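Local coordinates for protein ethylbenzene dehydrogenase alpha-subunit (PDB 2IVF) that belongs to the molybdopterin oxidoreductase family and holds a molybdenum atom, two pterin guanine dinucleotide cofactors and an iron-sulfur cluster, at residues Trp257-Tyr261 and Gly848-Val852; His868-Val873 and Trp921-Tyr926. All coordinates share one frame; numbering follows the deposited sequence.

In the fold
From the N terminus, the first contact segment met is helix 257-260, just after strand 249-253 of a four-stranded parallel sheet. Interaction 1 brings residues 848-852 back against this helix, closing a loop of 586 intervening residues and joining the molybdopterin oxidoreductase region to the dinucleotide-binding region. Interaction 2 starts only after interaction 1 has closed, so the two follow in series and neither nests nor crosses. It closes a short loop of 47 residues within the dinucleotide-binding region, joining the approach to strand 873-877 with the loop after strand 915-917. Their centres lie about 15 Å apart, and Val852 bridges them by packing against both His868 and Trp921.

Interaction 1: residues Trp257-Tyr261 and Gly848-Val852; sequences WSYTY and GHPRV. With MGD (2-amino-5,6-dimercapto-7-methyl-3,7,8a,9-tetrahydro-8-oxa-1,3,9,10-tetraaza-anthracen-4-one guanosine dinucleotide), chain M.
Arg851 lays its CB over the centre of the Tyr259 ring, 3.4 Å from the centroid and 5° off the ring normal, a close CH-pi contact. Its chain then bends at chi3, which turns the guanidinium back so that CE1 of the same ring lies over its face, the two planes 51° apart. His849 O meets the ring in its plane, 3.3 Å from Tyr259 CD2. Arg851 NH2 donates a bent bond to Ser258 OG, close to the guanidinium plane, while Glu132 and Asp133 of the beta-subunit form salt bridges with NH1. Here a helix of the molybdopterin oxidoreductase region meets a loop of the dinucleotide-binding region, with MGD bound between them. MGD N19 donates to Tyr259 O at 2.8 Å, N22 donates to Thr260 O, and Thr260 OG1 donates to MGD O1A at 2.8 Å. From the loop, His849 N gives MGD O1B a fairly straight bond (165°), and His849 NE2 is hydrogen-bonded to the second pterin cofactor, the guanylate ester MD1. Backbone carbonyls flanking this tight packing are met through two waters rather than directly: water 1 donates to Ser258 O and accepts from Arg851 NE, and water 2 joins Tyr259 O to Arg851 O, the latter weakly at 3.4 Å.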
loop_
_atom_site.group_PDB
_atom_site.type_symbol
_atom_site.label_atom_id
_atom_site.label_comp_id
_atom_site.label_asym_id
_atom_site.label_seq_id
_atom_site.Cartn_x
_atom_site.Cartn_y
_atom_site.Cartn_z
ATOM N N TRP A 257 -0.498 6.563 -8.133
ATOM C CA TRP A 257 0.816 5.960 -7.899
ATOM C C TRP A 257 1.339 6.006 -6.460
ATOM O O TRP A 257 2.124 5.125 -6.075
ATOM C CB TRP A 257 1.838 6.584 -8.802
ATOM C CG TRP A 257 1.928 6.006 -10.186
ATOM C CD1 TRP A 257 0.969 5.294 -10.864
ATOM C CD2 TRP A 257 3.006 6.165 -11.077
ATOM N NE1 TRP A 257 1.425 4.955 -12.111
ATOM C CE2 TRP A 257 2.679 5.488 -12.274
ATOM C CE3 TRP A 257 4.246 6.752 -10.963
ATOM C CZ2 TRP A 257 3.567 5.420 -13.360
ATOM C CZ3 TRP A 257 5.101 6.690 -12.020
ATOM C CH2 TRP A 257 4.778 6.021 -13.187
ATOM N N SER A 258 1.016 7.064 -5.699
ATOM C CA SER A 258 1.410 7.100 -4.288
ATOM C C SER A 258 0.985 5.802 -3.618
ATOM O O SER A 258 1.740 5.184 -2.913
ATOM C CB SER A 258 0.751 8.242 -3.566
ATOM O OG SER A 258 1.039 8.194 -2.179
ATOM N N TYR A 259 -0.257 5.414 -3.832
ATOM C CA TYR A 259 -0.752 4.146 -3.331
ATOM C C TYR A 259 -0.269 2.961 -4.148
ATOM O O TYR A 259 0.150 1.929 -3.602
ATOM C CB TYR A 259 -2.280 4.098 -3.379
ATOM C CG TYR A 259 -2.975 4.816 -2.247
ATOM C CD1 TYR A 259 -2.397 5.917 -1.603
ATOM C CD2 TYR A 259 -4.222 4.418 -1.847
ATOM C CE1 TYR A 259 -3.063 6.546 -0.556
ATOM C CE2 TYR A 259 -4.898 5.023 -0.798
ATOM C CZ TYR A 259 -4.326 6.088 -0.160
ATOM O OH TYR A 259 -5.033 6.684 0.858
ATOM N N THR A 260 -0.337 3.106 -5.459
ATOM C CA THR A 260 -0.349 1.934 -6.342
ATOM C C THR A 260 0.968 1.590 -7.066
ATOM O O THR A 260 1.082 0.502 -7.647
ATOM C CB THR A 260 -1.501 2.065 -7.368
ATOM O OG1 THR A 260 -1.184 3.098 -8.302
ATOM C CG2 THR A 260 -2.804 2.343 -6.641
ATOM N N TYR A 261 1.982 2.441 -6.956
ATOM C CA TYR A 261 3.296 2.172 -7.575
ATOM C C TYR A 261 4.398 2.750 -6.759
ATOM O O TYR A 261 5.254 3.463 -7.268
ATOM C CB TYR A 261 3.307 2.748 -9.004
ATOM C CG TYR A 261 4.326 2.178 -9.979
ATOM C CD1 TYR A 261 5.057 1.040 -9.720
ATOM C CD2 TYR A 261 4.488 2.777 -11.211
ATOM C CE1 TYR A 261 5.941 0.526 -10.657
ATOM C CE2 TYR A 261 5.344 2.278 -12.135
ATOM C CZ TYR A 261 6.048 1.130 -11.879
ATOM O OH TYR A 261 6.882 0.652 -12.847
ATOM N N GLY A 848 -10.103 3.070 -5.279
ATOM C CA GLY A 848 -8.688 3.008 -5.642
ATOM C C GLY A 848 -8.125 1.814 -4.925
ATOM O O GLY A 848 -8.710 1.298 -3.956
ATOM N N HIS A 849 -7.018 1.321 -5.424
ATOM C CA HIS A 849 -6.425 0.196 -4.811
ATOM C C HIS A 849 -5.746 0.709 -3.553
ATOM O O HIS A 849 -5.250 1.817 -3.520
ATOM C CB HIS A 849 -5.483 -0.454 -5.812
ATOM C CG HIS A 849 -6.223 -1.308 -6.804
ATOM N ND1 HIS A 849 -5.775 -2.541 -7.218
ATOM C CD2 HIS A 849 -7.465 -1.171 -7.311
ATOM C CE1 HIS A 849 -6.686 -3.101 -8.000
ATOM N NE2 HIS A 849 -7.715 -2.275 -8.097
ATOM N N PRO A 850 -5.797 -0.074 -2.505
ATOM C CA PRO A 850 -5.371 0.343 -1.205
ATOM C C PRO A 850 -3.895 0.635 -1.116
ATOM O O PRO A 850 -3.070 -0.118 -1.612
ATOM C CB PRO A 850 -5.757 -0.805 -0.300
ATOM C CG PRO A 850 -5.973 -1.953 -1.194
ATOM C CD PRO A 850 -6.357 -1.434 -2.515
ATOM N N ARG A 851 -3.580 1.733 -0.470
ATOM C CA ARG A 851 -2.210 1.945 -0.038
ATOM C C ARG A 851 -1.790 0.813 0.888
ATOM O O ARG A 851 -0.649 0.318 0.803
ATOM C CB ARG A 851 -2.094 3.214 0.757
ATOM C CG ARG A 851 -0.762 3.312 1.434
ATOM C CD ARG A 851 -0.611 4.621 2.172
ATOM N NE ARG A 851 -0.274 5.699 1.302
ATOM C CZ ARG A 851 -0.590 6.964 1.499
ATOM N NH1 ARG A 851 -1.437 7.337 2.454
ATOM N NH2 ARG A 851 -0.173 7.841 0.615
ATOM N N VAL A 852 -2.724 0.357 1.720
ATOM C CA VAL A 852 -2.348 -0.353 2.959
ATOM C C VAL A 852 -2.201 -1.874 2.780
ATOM O O VAL A 852 -1.881 -2.609 3.718
ATOM C CB VAL A 852 -3.346 -0.025 4.085
ATOM C CG1 VAL A 852 -3.353 1.489 4.349
ATOM C CG2 VAL A 852 -4.787 -0.492 3.703
HETATM P PB MGD M . -6.704 3.276 -8.990
HETATM O O1B MGD M . -6.124 2.903 -7.671
HETATM O O2B MGD M . -8.086 2.790 -9.238
HETATM O O3B MGD M . -5.854 2.870 -10.255
HETATM O O3A MGD M . -3.966 1.327 -9.520
HETATM P PA MGD M . -4.263 2.597 -10.439
HETATM O O1A MGD M . -3.419 3.674 -9.911
HETATM O O2A MGD M . -4.128 2.241 -11.840
HETATM O "O5'" MGD M . -6.710 4.876 -9.147
HETATM C "C5'" MGD M . -7.302 5.678 -8.115
HETATM C "C4'" MGD M . -7.485 7.111 -8.606
HETATM O "O4'" MGD M . -8.482 7.155 -9.617
HETATM C "C3'" MGD M . -8.136 7.800 -7.429
HETATM O "O3'" MGD M . -7.091 8.382 -6.659
HETATM C "C2'" MGD M . -9.023 8.855 -8.102
HETATM O "O2'" MGD M . -8.525 10.172 -7.802
HETATM C "C1'" MGD M . -8.900 8.529 -9.600
HETATM N N9 MGD M . -10.234 8.649 -10.234
HETATM C C8 MGD M . -11.381 8.044 -9.887
HETATM N N7 MGD M . -12.364 8.371 -10.733
HETATM C C5 MGD M . -11.805 9.199 -11.653
HETATM C C6 MGD M . -12.252 9.907 -12.760
HETATM O O6 MGD M . -13.421 9.924 -13.168
HETATM N N1 MGD M . -11.312 10.666 -13.463
HETATM C C2 MGD M . -9.959 10.787 -13.113
HETATM N N2 MGD M . -9.115 11.577 -13.862
HETATM N N3 MGD M . -9.545 10.077 -12.055
HETATM C C4 MGD M . -10.436 9.331 -11.333
HETATM C C10 MGD M . -4.613 0.124 -9.722
HETATM C C11 MGD M . -3.583 -0.978 -9.718
HETATM O O11 MGD M . -2.920 -0.928 -8.523
HETATM C C12 MGD M . -4.140 -2.380 -10.008
HETATM S S12 MGD M . -5.483 -2.635 -11.113
HETATM C C13 MGD M . -3.575 -3.470 -9.395
HETATM S S13 MGD M . -4.186 -5.050 -9.745
HETATM C C14 MGD M . -2.461 -3.302 -8.420
HETATM N N15 MGD M . -3.071 -3.381 -7.062
HETATM C C16 MGD M . -2.502 -2.710 -5.963
HETATM C C17 MGD M . -2.946 -2.873 -4.675
HETATM O O17 MGD M . -3.913 -3.625 -4.407
HETATM N N18 MGD M . -2.300 -2.143 -3.657
HETATM C C19 MGD M . -1.252 -1.310 -3.894
HETATM N N19 MGD M . -0.712 -0.656 -2.847
HETATM N N20 MGD M . -0.872 -1.149 -5.170
HETATM C C21 MGD M . -1.439 -1.838 -6.172
HETATM N N22 MGD M . -1.012 -1.659 -7.484
HETATM C C23 MGD M . -1.861 -1.881 -8.618
HETATM O O HOH W 1 2.081 5.576 -0.316
HETATM O O HOH W 2 1.492 2.118 -1.064
#

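Interaction 2: residues His868-Val873 and Trp921-Tyr926; sequences HRGQPV and WDAHQY
Trp921 lies with one face of its indole over the backbone of Gln871 and Pro872. Pro872 CA sits 3.4 Å from the centroid of the five-membered ring and only 6° off its normal, a CH-pi contact, while Gln871 O lies over the same face, above the six-membered ring, 3.5 Å from Trp921 CZ2. Both segments belong to the molybdopterin dinucleotide-binding region, a double-psi beta-barrel by family, and the contact packs the loop leading into strand 873-877 against the loop that follows strand 915-917. Besides the indole, Pro872 meets Tyr926, whose ring centroid lies 3.8 Å from Pro872 CG, almost straight along the ring normal. The proline thus meets two aromatic rings on adjacent sides, CA and CB facing the indole and CG the phenol ring, with Gln925 CB also against its CG at 3.6 Å. At the far end of the indole, His868 approaches obliquely, its CE1 3.6 Å from Trp921 CZ3 and the planes 45° apart; CG lies between the backbone N and carbonyl carbon (chi1 58°), which brings the imidazole to this edge. No direct hydrogen bond joins the segments; two waters link polar groups across them. Water 4 connects Val873 O with Trp921 NE1. The Gln925 amide divides its roles: OE1 accepts from Asp922 N within its own loop at 2.8 Å, whereas NE2 donates to water 3, which in turn donates to Gly870 O at 2.7 Å.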
loop_
_atom_site.group_PDB
_atom_site.type_symbol
_atom_site.label_atom_id
_atom_site.label_comp_id
_atom_site.label_asym_id
_atom_site.label_seq_id
_atom_site.Cartn_x
_atom_site.Cartn_y
_atom_site.Cartn_z
ATOM N N HIS A 868 -2.748 2.178 9.701
ATOM C CA HIS A 868 -3.950 2.912 9.339
ATOM C C HIS A 868 -5.027 2.719 10.399
ATOM O O HIS A 868 -4.725 2.265 11.492
ATOM C CB HIS A 868 -4.413 2.572 7.933
ATOM C CG HIS A 868 -4.690 1.114 7.695
ATOM N ND1 HIS A 868 -5.945 0.547 7.841
ATOM C CD2 HIS A 868 -3.875 0.121 7.297
ATOM C CE1 HIS A 868 -5.877 -0.737 7.552
ATOM N NE2 HIS A 868 -4.636 -1.021 7.196
ATOM N N ARG A 869 -6.272 3.081 10.110
ATOM C CA ARG A 869 -7.335 2.965 11.131
ATOM C C ARG A 869 -7.792 1.515 11.365
ATOM O O ARG A 869 -8.569 1.259 12.269
ATOM C CB ARG A 869 -8.527 3.833 10.780
ATOM C CG ARG A 869 -8.262 5.333 10.591
ATOM C CD ARG A 869 -9.557 6.102 10.724
ATOM N NE ARG A 869 -9.344 7.527 10.546
ATOM C CZ ARG A 869 -10.307 8.420 10.434
ATOM N NH1 ARG A 869 -11.592 8.063 10.549
ATOM N NH2 ARG A 869 -9.983 9.697 10.234
ATOM N N GLY A 870 -7.310 0.591 10.533
ATOM C CA GLY A 870 -7.462 -0.866 10.764
ATOM C C GLY A 870 -8.813 -1.387 10.350
ATOM O O GLY A 870 -9.208 -2.482 10.727
ATOM N N GLN A 871 -9.533 -0.586 9.580
ATOM C CA GLN A 871 -10.930 -0.873 9.242
ATOM C C GLN A 871 -11.333 -0.112 7.996
ATOM O O GLN A 871 -10.642 0.831 7.609
ATOM C CB GLN A 871 -11.845 -0.432 10.409
ATOM C CG GLN A 871 -11.761 1.019 10.683
ATOM C CD GLN A 871 -12.249 1.349 12.051
ATOM O OE1 GLN A 871 -11.464 1.571 12.970
ATOM N NE2 GLN A 871 -13.540 1.306 12.217
ATOM N N PRO A 872 -12.465 -0.489 7.384
ATOM C CA PRO A 872 -12.931 0.260 6.248
ATOM C C PRO A 872 -13.242 1.718 6.574
ATOM O O PRO A 872 -13.773 2.021 7.655
ATOM C CB PRO A 872 -14.192 -0.494 5.838
ATOM C CG PRO A 872 -13.924 -1.941 6.273
ATOM C CD PRO A 872 -13.340 -1.648 7.638
ATOM N N VAL A 873 -12.893 2.604 5.640
ATOM C CA VAL A 873 -13.052 4.060 5.793
ATOM C C VAL A 873 -13.628 4.642 4.519
ATOM O O VAL A 873 -13.199 4.265 3.415
ATOM C CB VAL A 873 -11.694 4.724 6.098
ATOM C CG1 VAL A 873 -11.785 6.262 6.117
ATOM C CG2 VAL A 873 -11.187 4.270 7.496
ATOM N N TRP A 921 -11.741 -2.737 0.648
ATOM C CA TRP A 921 -11.490 -3.493 1.863
ATOM C C TRP A 921 -12.077 -4.883 1.671
ATOM O O TRP A 921 -12.968 -5.082 0.808
ATOM C CB TRP A 921 -12.190 -2.811 3.051
ATOM C CG TRP A 921 -11.675 -1.411 3.261
ATOM C CD1 TRP A 921 -12.248 -0.259 2.824
ATOM C CD2 TRP A 921 -10.450 -1.039 3.892
ATOM N NE1 TRP A 921 -11.484 0.842 3.200
ATOM C CE2 TRP A 921 -10.375 0.384 3.864
ATOM C CE3 TRP A 921 -9.460 -1.752 4.557
ATOM C CZ2 TRP A 921 -9.300 1.086 4.392
ATOM C CZ3 TRP A 921 -8.406 -1.063 5.076
ATOM C CH2 TRP A 921 -8.318 0.335 4.991
ATOM N N ASP A 922 -11.610 -5.851 2.455
ATOM C CA ASP A 922 -12.201 -7.173 2.359
ATOM C C ASP A 922 -13.546 -7.123 3.016
ATOM O O ASP A 922 -13.742 -6.371 3.960
ATOM C CB ASP A 922 -11.295 -8.214 3.009
ATOM C CG ASP A 922 -11.503 -9.614 2.462
ATOM O OD1 ASP A 922 -12.520 -9.898 1.764
ATOM O OD2 ASP A 922 -10.630 -10.448 2.824
ATOM N N ALA A 923 -14.481 -7.942 2.537
ATOM C CA ALA A 923 -15.883 -7.849 2.972
ATOM C C ALA A 923 -16.134 -8.097 4.462
ATOM O O ALA A 923 -17.007 -7.454 5.052
ATOM C CB ALA A 923 -16.765 -8.733 2.140
ATOM N N HIS A 924 -15.364 -8.998 5.084
ATOM C CA HIS A 924 -15.577 -9.305 6.501
ATOM C C HIS A 924 -14.871 -8.300 7.425
ATOM O O HIS A 924 -14.759 -8.499 8.670
ATOM C CB HIS A 924 -15.258 -10.768 6.827
ATOM C CG HIS A 924 -13.875 -11.216 6.468
ATOM N ND1 HIS A 924 -12.984 -10.433 5.763
ATOM C CD2 HIS A 924 -13.251 -12.399 6.683
ATOM C CE1 HIS A 924 -11.863 -11.107 5.588
ATOM N NE2 HIS A 924 -11.996 -12.299 6.139
ATOM N N GLN A 925 -14.386 -7.206 6.833
ATOM C CA GLN A 925 -13.967 -6.034 7.617
ATOM C C GLN A 925 -15.113 -5.047 7.867
ATOM O O GLN A 925 -14.946 -4.033 8.578
ATOM C CB GLN A 925 -12.845 -5.277 6.918
ATOM C CG GLN A 925 -11.610 -6.100 6.641
ATOM C CD GLN A 925 -10.503 -5.263 6.066
ATOM O OE1 GLN A 925 -10.256 -5.268 4.830
ATOM N NE2 GLN A 925 -9.818 -4.545 6.938
ATOM N N TYR A 926 -16.287 -5.349 7.312
ATOM C CA TYR A 926 -17.423 -4.492 7.430
ATOM C C TYR A 926 -18.504 -5.122 8.277
ATOM O O TYR A 926 -18.712 -6.346 8.264
ATOM C CB TYR A 926 -18.118 -4.275 6.084
ATOM C CG TYR A 926 -17.363 -3.541 5.012
ATOM C CD1 TYR A 926 -16.385 -4.198 4.248
ATOM C CD2 TYR A 926 -17.688 -2.239 4.685
ATOM C CE1 TYR A 926 -15.734 -3.560 3.229
ATOM C CE2 TYR A 926 -17.024 -1.579 3.671
ATOM C CZ TYR A 926 -16.099 -2.248 2.919
ATOM O OH TYR A 926 -15.482 -1.599 1.886
HETATM O O HOH W 3 -10.900 -4.197 9.558
HETATM O O HOH W 4 -10.873 3.680 2.081
#